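Local structure of cytolethal distending toxin subunit B (Escherichia coli, 2F1N) at residues A[68-73]-A[116-122]; A[107-111]-A[143-147]; A[176-182]-A[224-230]. The protein nicks DNA as the DNase I-like endonuclease subunit of a tripartite toxin, very probably causing the DNA damage that arrests intoxicated cells in G2/M. All blocks are in the same frame, centred on the assembly; numbering follows the deposited sequence.

Interaction 1 of 3, residues A[68-73]-A[116-122]. Unlike the reference sequence in segment 68-73: R68 (reference Thr), V69 (reference Leu).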
loop_
_atom_site.group_PDB
_atom_site.type_symbol
_atom_site.label_atom_id
_atom_site.label_comp_id
_atom_site.label_asym_id
_atom_site.label_seq_id
_atom_site.Cartn_x
_atom_site.Cartn_y
_atom_site.Cartn_z
ATOM N N ARG A 68 -17.391 -1.219 -11.091
ATOM C CA ARG A 68 -17.160 -2.564 -10.530
ATOM C C ARG A 68 -17.845 -2.703 -9.156
ATOM O O ARG A 68 -17.762 -1.788 -8.280
ATOM C CB ARG A 68 -15.644 -2.829 -10.376
ATOM C CG ARG A 68 -15.304 -4.168 -9.738
ATOM C CD ARG A 68 -13.825 -4.436 -9.796
ATOM N NE ARG A 68 -13.416 -5.738 -9.256
ATOM C CZ ARG A 68 -12.235 -6.289 -9.493
ATOM N NH1 ARG A 68 -11.303 -5.665 -10.293
ATOM N NH2 ARG A 68 -11.993 -7.478 -8.943
ATOM N N VAL A 69 -18.547 -3.826 -8.963
ATOM C CA VAL A 69 -19.196 -4.086 -7.655
ATOM C C VAL A 69 -18.208 -4.761 -6.706
ATOM O O VAL A 69 -17.710 -5.861 -6.980
ATOM C CB VAL A 69 -20.579 -4.817 -7.792
ATOM C CG1 VAL A 69 -21.450 -4.141 -8.870
ATOM C CG2 VAL A 69 -20.395 -6.217 -8.152
ATOM N N ILE A 70 -17.862 -4.078 -5.627
ATOM C CA ILE A 70 -16.825 -4.549 -4.716
ATOM C C ILE A 70 -17.440 -4.847 -3.359
ATOM O O ILE A 70 -17.975 -3.920 -2.691
ATOM C CB ILE A 70 -15.693 -3.482 -4.541
ATOM C CG1 ILE A 70 -15.005 -3.192 -5.887
ATOM C CG2 ILE A 70 -14.672 -3.960 -3.534
ATOM C CD1 ILE A 70 -14.041 -1.886 -5.866
ATOM N N PRO A 71 -17.366 -6.098 -2.911
ATOM C CA PRO A 71 -17.944 -6.420 -1.593
ATOM C C PRO A 71 -17.170 -5.678 -0.521
ATOM O O PRO A 71 -15.933 -5.586 -0.581
ATOM C CB PRO A 71 -17.790 -7.952 -1.474
ATOM C CG PRO A 71 -17.488 -8.446 -2.845
ATOM C CD PRO A 71 -16.792 -7.292 -3.577
ATOM N N SER A 72 -17.886 -5.100 0.442
ATOM C CA SER A 72 -17.245 -4.296 1.465
ATOM C C SER A 72 -18.119 -4.234 2.713
ATOM O O SER A 72 -19.338 -4.094 2.557
ATOM C CB SER A 72 -17.033 -2.877 0.953
ATOM O OG SER A 72 -16.509 -2.074 1.996
ATOM N N PRO A 73 -17.519 -4.305 3.908
ATOM C CA PRO A 73 -18.296 -4.231 5.170
ATOM C C PRO A 73 -18.585 -2.775 5.526
ATOM O O PRO A 73 -18.143 -2.271 6.570
ATOM C CB PRO A 73 -17.369 -4.892 6.198
ATOM C CG PRO A 73 -15.943 -4.491 5.719
ATOM C CD PRO A 73 -16.056 -4.442 4.162
ATOM N N ARG A 116 -5.486 -4.744 -13.808
ATOM C CA ARG A 116 -6.726 -4.836 -13.056
ATOM C C ARG A 116 -6.635 -5.822 -11.907
ATOM O O ARG A 116 -6.121 -6.957 -12.074
ATOM C CB ARG A 116 -7.882 -5.216 -13.988
ATOM C CG ARG A 116 -9.265 -5.487 -13.326
ATOM C CD ARG A 116 -10.302 -6.058 -14.382
ATOM N NE ARG A 116 -11.679 -6.188 -13.853
ATOM C CZ ARG A 116 -12.155 -7.198 -13.108
ATOM N NH1 ARG A 116 -11.393 -8.234 -12.772
ATOM N NH2 ARG A 116 -13.410 -7.142 -12.675
ATOM N N ALA A 117 -7.190 -5.451 -10.761
ATOM C CA ALA A 117 -7.194 -6.366 -9.627
ATOM C C ALA A 117 -8.063 -7.580 -9.954
ATOM O O ALA A 117 -9.183 -7.430 -10.460
ATOM C CB ALA A 117 -7.818 -5.650 -8.396
ATOM N N ASP A 118 -7.560 -8.784 -9.690
ATOM C CA ASP A 118 -8.439 -9.969 -9.774
ATOM C C ASP A 118 -9.492 -10.007 -8.690
ATOM O O ASP A 118 -10.605 -10.535 -8.878
ATOM C CB ASP A 118 -7.598 -11.260 -9.765
ATOM C CG ASP A 118 -6.650 -11.305 -10.961
ATOM O OD1 ASP A 118 -7.040 -10.852 -12.061
ATOM O OD2 ASP A 118 -5.494 -11.754 -10.912
ATOM N N GLU A 119 -9.125 -9.477 -7.533
ATOM C CA GLU A 119 -10.014 -9.478 -6.369
ATOM C C GLU A 119 -9.648 -8.240 -5.538
ATOM O O GLU A 119 -8.499 -7.791 -5.541
ATOM C CB GLU A 119 -9.829 -10.796 -5.567
ATOM C CG GLU A 119 -10.851 -11.104 -4.498
ATOM C CD GLU A 119 -10.712 -12.511 -3.934
ATOM O OE1 GLU A 119 -9.668 -13.201 -4.130
ATOM O OE2 GLU A 119 -11.670 -12.905 -3.273
ATOM N N VAL A 120 -10.653 -7.673 -4.888
ATOM C CA VAL A 120 -10.407 -6.540 -3.979
ATOM C C VAL A 120 -10.775 -6.923 -2.555
ATOM O O VAL A 120 -11.879 -7.454 -2.327
ATOM C CB VAL A 120 -11.220 -5.321 -4.407
ATOM C CG1 VAL A 120 -10.794 -4.065 -3.507
ATOM C CG2 VAL A 120 -10.982 -5.059 -5.877
ATOM N N PHE A 121 -9.883 -6.608 -1.619
ATOM C CA PHE A 121 -10.079 -6.890 -0.171
ATOM C C PHE A 121 -10.281 -5.575 0.617
ATOM O O PHE A 121 -9.536 -4.628 0.431
ATOM C CB PHE A 121 -8.903 -7.624 0.449
ATOM C CG PHE A 121 -8.561 -8.903 -0.248
ATOM C CD1 PHE A 121 -9.514 -9.879 -0.456
ATOM C CD2 PHE A 121 -7.284 -9.094 -0.760
ATOM C CE1 PHE A 121 -9.180 -11.083 -1.135
ATOM C CE2 PHE A 121 -6.972 -10.277 -1.454
ATOM C CZ PHE A 121 -7.912 -11.258 -1.614
ATOM N N VAL A 122 -11.282 -5.554 1.494
ATOM C CA VAL A 122 -11.517 -4.421 2.356
ATOM C C VAL A 122 -11.698 -4.980 3.759
ATOM O O VAL A 122 -12.690 -5.680 4.033
ATOM C CB VAL A 122 -12.816 -3.701 2.006
ATOM C CG1 VAL A 122 -12.792 -2.378 2.759
ATOM C CG2 VAL A 122 -12.931 -3.477 0.482
HETATM O O HOH W 1 -13.756 -7.170 -0.406
#

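Interaction 2 of 3, residues A[107-111]-A[143-147]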
loop_
_atom_site.group_PDB
_atom_site.type_symbol
_atom_site.label_atom_id
_atom_site.label_comp_id
_atom_site.label_asym_id
_atom_site.label_seq_id
_atom_site.Cartn_x
_atom_site.Cartn_y
_atom_site.Cartn_z
ATOM N N VAL A 107 -7.224 11.430 5.299
ATOM C CA VAL A 107 -6.682 10.100 5.608
ATOM C C VAL A 107 -7.218 9.043 4.618
ATOM O O VAL A 107 -7.316 7.846 4.935
ATOM C CB VAL A 107 -6.839 9.717 7.154
ATOM C CG1 VAL A 107 -6.113 10.725 8.056
ATOM C CG2 VAL A 107 -8.289 9.584 7.571
ATOM N N ASN A 108 -7.463 9.478 3.373
ATOM C CA ASN A 108 -7.938 8.506 2.361
ATOM C C ASN A 108 -6.839 7.550 1.933
ATOM O O ASN A 108 -5.680 7.858 2.033
ATOM C CB ASN A 108 -8.547 9.217 1.164
ATOM C CG ASN A 108 -9.784 10.016 1.549
ATOM O OD1 ASN A 108 -10.471 9.677 2.491
ATOM N ND2 ASN A 108 -10.116 10.998 0.746
ATOM N N LEU A 109 -7.241 6.381 1.443
ATOM C CA LEU A 109 -6.287 5.342 1.012
ATOM C C LEU A 109 -6.460 4.996 -0.442
ATOM O O LEU A 109 -7.574 5.077 -0.979
ATOM C CB LEU A 109 -6.519 4.047 1.798
ATOM C CG LEU A 109 -6.186 4.115 3.280
ATOM C CD1 LEU A 109 -6.881 2.897 3.934
ATOM C CD2 LEU A 109 -4.718 4.164 3.534
ATOM N N ALA A 110 -5.346 4.616 -1.079
ATOM C CA ALA A 110 -5.437 4.087 -2.466
ATOM C C ALA A 110 -4.374 3.055 -2.783
ATOM O O ALA A 110 -3.310 3.018 -2.163
ATOM C CB ALA A 110 -5.362 5.261 -3.532
ATOM N N LEU A 111 -4.700 2.235 -3.771
ATOM C CA LEU A 111 -3.711 1.407 -4.479
ATOM C C LEU A 111 -3.838 1.716 -5.961
ATOM O O LEU A 111 -4.956 1.789 -6.513
ATOM C CB LEU A 111 -4.009 -0.051 -4.203
ATOM C CG LEU A 111 -3.615 -0.622 -2.854
ATOM C CD1 LEU A 111 -4.476 -1.887 -2.577
ATOM C CD2 LEU A 111 -2.116 -1.010 -2.926
ATOM N N PHE A 143 -1.704 -7.287 -2.286
ATOM C CA PHE A 143 -0.976 -6.110 -1.854
ATOM C C PHE A 143 -1.959 -5.190 -1.139
ATOM O O PHE A 143 -3.057 -4.994 -1.647
ATOM C CB PHE A 143 -0.458 -5.387 -3.097
ATOM C CG PHE A 143 0.488 -6.229 -3.907
ATOM C CD1 PHE A 143 1.851 -6.244 -3.597
ATOM C CD2 PHE A 143 0.006 -7.023 -4.939
ATOM C CE1 PHE A 143 2.751 -7.049 -4.346
ATOM C CE2 PHE A 143 0.896 -7.833 -5.696
ATOM C CZ PHE A 143 2.246 -7.815 -5.387
ATOM N N PHE A 144 -1.561 -4.707 0.053
ATOM C CA PHE A 144 -2.400 -3.815 0.871
ATOM C C PHE A 144 -1.740 -2.475 1.051
ATOM O O PHE A 144 -0.512 -2.363 1.064
ATOM C CB PHE A 144 -2.648 -4.398 2.270
ATOM C CG PHE A 144 -3.553 -5.621 2.265
ATOM C CD1 PHE A 144 -3.078 -6.843 1.826
ATOM C CD2 PHE A 144 -4.901 -5.491 2.570
ATOM C CE1 PHE A 144 -3.937 -8.001 1.795
ATOM C CE2 PHE A 144 -5.761 -6.593 2.550
ATOM C CZ PHE A 144 -5.291 -7.848 2.134
ATOM N N THR A 145 -2.584 -1.443 1.144
ATOM C CA THR A 145 -2.121 -0.170 1.698
ATOM C C THR A 145 -2.619 0.048 3.150
ATOM O O THR A 145 -3.758 -0.268 3.465
ATOM C CB THR A 145 -2.525 0.987 0.756
ATOM O OG1 THR A 145 -2.062 2.248 1.323
ATOM C CG2 THR A 145 -4.094 1.127 0.629
ATOM N N ALA A 146 -1.729 0.525 4.027
ATOM C CA ALA A 146 -2.053 0.672 5.461
ATOM C C ALA A 146 -1.603 2.022 5.975
ATOM O O ALA A 146 -0.580 2.583 5.512
ATOM C CB ALA A 146 -1.397 -0.385 6.302
ATOM N N HIS A 147 -2.400 2.562 6.903
ATOM C CA HIS A 147 -1.986 3.805 7.534
ATOM C C HIS A 147 -2.329 3.737 9.016
ATOM O O HIS A 147 -3.448 4.059 9.429
ATOM C CB HIS A 147 -2.669 4.995 6.879
ATOM C CG HIS A 147 -2.219 6.307 7.454
ATOM N ND1 HIS A 147 -2.903 7.482 7.214
ATOM C CD2 HIS A 147 -1.170 6.620 8.264
ATOM C CE1 HIS A 147 -2.293 8.472 7.856
ATOM N NE2 HIS A 147 -1.240 7.979 8.506
HETATM O O HOH W 2 -4.369 7.509 4.880
#

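Interaction 3 of 3, residues A[176-182]-A[224-230]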
loop_
_atom_site.group_PDB
_atom_site.type_symbol
_atom_site.label_atom_id
_atom_site.label_comp_id
_atom_site.label_asym_id
_atom_site.label_seq_id
_atom_site.Cartn_x
_atom_site.Cartn_y
_atom_site.Cartn_z
ATOM N N GLN A 176 -5.568 -19.380 1.252
ATOM C CA GLN A 176 -4.806 -19.426 2.500
ATOM C C GLN A 176 -3.320 -19.218 2.235
ATOM O O GLN A 176 -2.619 -18.667 3.069
ATOM C CB GLN A 176 -5.005 -20.775 3.260
ATOM C CG GLN A 176 -6.419 -21.022 3.825
ATOM C CD GLN A 176 -6.638 -22.509 4.166
ATOM O OE1 GLN A 176 -5.718 -23.162 4.647
ATOM N NE2 GLN A 176 -7.853 -23.024 3.920
ATOM N N ALA A 177 -2.843 -19.652 1.061
ATOM C CA ALA A 177 -1.424 -19.626 0.739
ATOM C C ALA A 177 -0.991 -18.520 -0.182
ATOM O O ALA A 177 0.087 -18.590 -0.765
ATOM C CB ALA A 177 -0.967 -21.061 0.149
ATOM N N LEU A 178 -1.809 -17.481 -0.339
ATOM C CA LEU A 178 -1.402 -16.334 -1.146
ATOM C C LEU A 178 -0.193 -15.643 -0.509
ATOM O O LEU A 178 -0.023 -15.608 0.734
ATOM C CB LEU A 178 -2.584 -15.343 -1.262
ATOM C CG LEU A 178 -3.834 -15.805 -2.055
ATOM C CD1 LEU A 178 -5.011 -14.768 -1.877
ATOM C CD2 LEU A 178 -3.534 -16.033 -3.579
ATOM N N ASN A 179 0.703 -15.125 -1.337
ATOM C CA ASN A 179 1.772 -14.298 -0.812
ATOM C C ASN A 179 1.248 -12.891 -0.679
ATOM O O ASN A 179 0.781 -12.342 -1.652
ATOM C CB ASN A 179 2.967 -14.312 -1.759
ATOM C CG ASN A 179 3.601 -15.704 -1.840
ATOM O OD1 ASN A 179 3.968 -16.259 -0.828
ATOM N ND2 ASN A 179 3.703 -16.260 -3.047
ATOM N N TRP A 180 1.331 -12.332 0.521
ATOM C CA TRP A 180 0.794 -10.971 0.745
ATOM C C TRP A 180 1.872 -9.967 1.116
ATOM O O TRP A 180 2.934 -10.324 1.683
ATOM C CB TRP A 180 -0.327 -10.988 1.778
ATOM C CG TRP A 180 -0.102 -11.774 3.052
ATOM C CD1 TRP A 180 -0.558 -13.040 3.298
ATOM C CD2 TRP A 180 0.561 -11.347 4.256
ATOM N NE1 TRP A 180 -0.228 -13.423 4.574
ATOM C CE2 TRP A 180 0.438 -12.407 5.198
ATOM C CE3 TRP A 180 1.218 -10.148 4.666
ATOM C CZ2 TRP A 180 0.976 -12.347 6.504
ATOM C CZ3 TRP A 180 1.744 -10.083 5.985
ATOM C CH2 TRP A 180 1.602 -11.168 6.888
ATOM N N MET A 181 1.604 -8.684 0.805
ATOM C CA MET A 181 2.536 -7.640 1.169
ATOM C C MET A 181 1.713 -6.462 1.660
ATOM O O MET A 181 0.793 -6.060 0.976
ATOM C CB MET A 181 3.385 -7.198 -0.022
ATOM C CG MET A 181 4.457 -6.243 0.463
ATOM S SD MET A 181 5.545 -5.589 -0.815
ATOM C CE MET A 181 6.217 -7.096 -1.507
ATOM N N ILE A 182 2.047 -5.965 2.842
ATOM C CA ILE A 182 1.387 -4.760 3.375
ATOM C C ILE A 182 2.372 -3.586 3.228
ATOM O O ILE A 182 3.488 -3.613 3.775
ATOM C CB ILE A 182 1.045 -4.951 4.863
ATOM C CG1 ILE A 182 0.281 -6.283 5.118
ATOM C CG2 ILE A 182 0.215 -3.723 5.322
ATOM C CD1 ILE A 182 0.143 -6.677 6.603
ATOM N N ALA A 224 7.456 -2.046 4.231
ATOM C CA ALA A 224 6.614 -3.176 3.790
ATOM C C ALA A 224 6.725 -4.366 4.727
ATOM O O ALA A 224 7.778 -4.573 5.344
ATOM C CB ALA A 224 6.946 -3.617 2.352
ATOM N N VAL A 225 5.643 -5.156 4.824
ATOM C CA VAL A 225 5.690 -6.451 5.536
ATOM C C VAL A 225 5.234 -7.490 4.535
ATOM O O VAL A 225 4.115 -7.409 4.056
ATOM C CB VAL A 225 4.760 -6.463 6.795
ATOM C CG1 VAL A 225 4.883 -7.830 7.527
ATOM C CG2 VAL A 225 5.039 -5.266 7.738
ATOM N N ALA A 226 6.089 -8.465 4.206
ATOM C CA ALA A 226 5.738 -9.545 3.276
ATOM C C ALA A 226 5.462 -10.797 4.094
ATOM O O ALA A 226 6.119 -11.035 5.117
ATOM C CB ALA A 226 6.920 -9.829 2.286
ATOM N N GLY A 227 4.456 -11.566 3.686
ATOM C CA GLY A 227 4.137 -12.742 4.459
ATOM C C GLY A 227 3.353 -13.794 3.704
ATOM O O GLY A 227 2.988 -13.601 2.548
ATOM N N ASN A 228 3.131 -14.932 4.364
ATOM C CA ASN A 228 2.319 -15.996 3.829
ATOM C C ASN A 228 1.753 -16.772 5.013
ATOM O O ASN A 228 2.505 -17.203 5.913
ATOM C CB ASN A 228 3.149 -16.948 2.942
ATOM C CG ASN A 228 2.285 -17.934 2.233
ATOM O OD1 ASN A 228 1.570 -18.759 2.851
ATOM N ND2 ASN A 228 2.306 -17.863 0.895
ATOM N N SER A 229 0.433 -16.910 5.042
ATOM C CA SER A 229 -0.225 -17.407 6.255
ATOM C C SER A 229 -0.138 -18.922 6.440
ATOM O O SER A 229 -0.483 -19.425 7.525
ATOM C CB SER A 229 -1.671 -16.967 6.320
ATOM O OG SER A 229 -1.674 -15.529 6.298
ATOM N N VAL A 230 0.285 -19.629 5.400
ATOM C CA VAL A 230 0.415 -21.098 5.543
ATOM C C VAL A 230 1.820 -21.595 5.312
ATOM O O VAL A 230 2.261 -22.556 5.989
ATOM C CB VAL A 230 -0.655 -21.901 4.791
ATOM C CG1 VAL A 230 -2.007 -21.632 5.436
ATOM C CG2 VAL A 230 -0.706 -21.534 3.415
HETATM O O HOH W 3 -1.307 -16.172 3.035
HETATM O O HOH W 4 5.519 -13.837 1.057
#

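Interaction 1 of 3, residues A[68-73]-A[116-122]
R68 reaches across to R116 and A117 where the loop linking strands 64-65 and 78-83 of one sheet of the DNase I-like sandwich runs beside strand 119-123, at one edge of the other sheet. The two segments travel in nearly the same direction, 15° apart, along the surface of the molecule.

The polar part lies at the R68 end. With CG anti to the backbone N (chi1 177°) and the chain stretched out as far as NE, R68 brings its guanidinium edge to the backbone of the turn that precedes the strand. NH1 donates to A117 O at 2.8 Å, the oxygen lying almost in the guanidinium plane, and NH2 adds a weak bond to the same oxygen at 3.2 Å. One carbonyl therefore receives two N-H groups of a single side chain. Beside this site, D118 and E119 both face R137 of strand 133-138, a classic beta bulge.

Both faces of the R68 guanidinium are covered, one by a stack and the other by a methyl. The R116 guanidinium lies flat on R68, the centres 3.7 Å apart and the planes only 5° from parallel, while V120 CG2 covers the opposite face. E79 forms a salt bridge with R68 NH1 and could offset part of the repulsion between the two cations.

Apolar contacts continue toward the far end. I70 CG2 rests on V120 CB at 3.8 Å, and P73 CD lies 4.0 Å from V122 CB; S72, whose hydroxyl bonds to I75 O, lays OG beside V122 CG1.

In place of a direct backbone ladder, a water spans the gap between the two backbones: it donates to P71 O and to V120 O, each at 2.7 Å.

Interaction 2 of 3, residues A[107-111]-A[143-147]
L111 and T145 make the close-packed half of this contact. The two side chains lie alongside each other, pointing opposite ways, and L111 CG comes to 3.9 Å from T145 CG2. That methyl also presses on the backbone, 3.5 Å from A110 O, because chi1 of 180° sets OG1 anti to the backbone N and leaves CG2 between N and the carbonyl carbon. L111 CD1 meets F143 O at 3.5 Å, and L109 CD2 touches both T145 OG1 and H147 CB, 4.0 Å from each.

Strands 109-111 and 143-147 belong to different sheets and face each other across the interior of the DNase I-like sandwich, their axes 7.1 Å apart and nearly antiparallel at 158°. The threonine hydroxyl is nonetheless satisfied in this interior: it gives its proton to V53 O and accepts from Q54 NE2, both of strand 50-56. T145 O, by contrast, is buried here with no polar partner.

Toward V107, which is partly exposed, the packing is looser. V107 CG1 comes no nearer than 4.4 Å to H147 CE1, approaching the ring obliquely. A water joins the two segments instead, donating to N108 O and hydrogen-bonded to H147 ND1 at 2.8 Å. H147 also touches E55, D185 and N187, the last two in a Gly-Asp-Phe-Asn sequence, consistent with the active-site end of the sandwich in DNase I-like nucleases.

Interaction 3 of 3, residues A[176-182]-A[224-230]
An antiparallel strand pair inside the six-stranded sheet joins W180 and I182 of segment 176-182 to G227 and V225 of segment 224-230. Both W180/G227 and I182/V225 are hydrogen-bonded pairs, each with two N-H...O bonds, of which I182 N to V225 O is 2.8 Å long. M181 and A226 form the non-hydrogen-bonded pair between them, and M181 SD packs against A224 CB.

Beyond this ladder, near N228 and where segment 176-182 leaves a helix, side chains replace the backbone bonds. N228 ND2 donates to both A177 O and N179 OD1, at 2.9 Å each. It approaches both acceptors from above their carbonyl planes, yet N179 OD1 lies in the plane of the N228 amide and the bond to it is fairly straight, at 164°. N228 OD1 accepts from V230 N in an Asx turn, so the whole amide is fixed in rotation. N179 in turn is held through ND2 by D12. A water donates to Q176 O and L178 O and accepts from S229 N, and A177 CB lies unusually tight against V230 CG2, at 3.3 Å.

The indole of W180 bends back over the neighbouring strand. With chi1 at 46° its CG sits between the backbone N and the carbonyl carbon, which lays the ring across G227: the glycine CA is 3.6 Å from the centre of the six-membered ring and only 3° off its normal. At the ring's edge NE1 donates to S229 OG at 3.1 Å, and the hydroxyl in turn donates a hydrogen bond to Y164 O. A tryptophan folded over its cross-strand glycine, where no side chain intervenes, is typical of the aromatic-glycine pair of antiparallel sheets.

In the fold
All three contacts involve the six-stranded sheet, but at different places. Interaction 1 lies at one of its edge strands on the surface, where an arginine stack, apolar side chains and a water link a loop to the edge. Interaction 2 is the most central, between the two sheets, and relies on apolar packing with few polar groups. Interaction 3 lies within the sheet, so its chemistry is mainly a backbone ladder reinforced by side-chain amides. Strands 141-147 and 179-183 are neighbours: F144 N is 2.9 Å from M181 O, probably a hydrogen bond, which ties interactions 2 and 3 together. F121 CD2 meets F144 CZ at 3.7 Å, bringing interaction 1 against interaction 2.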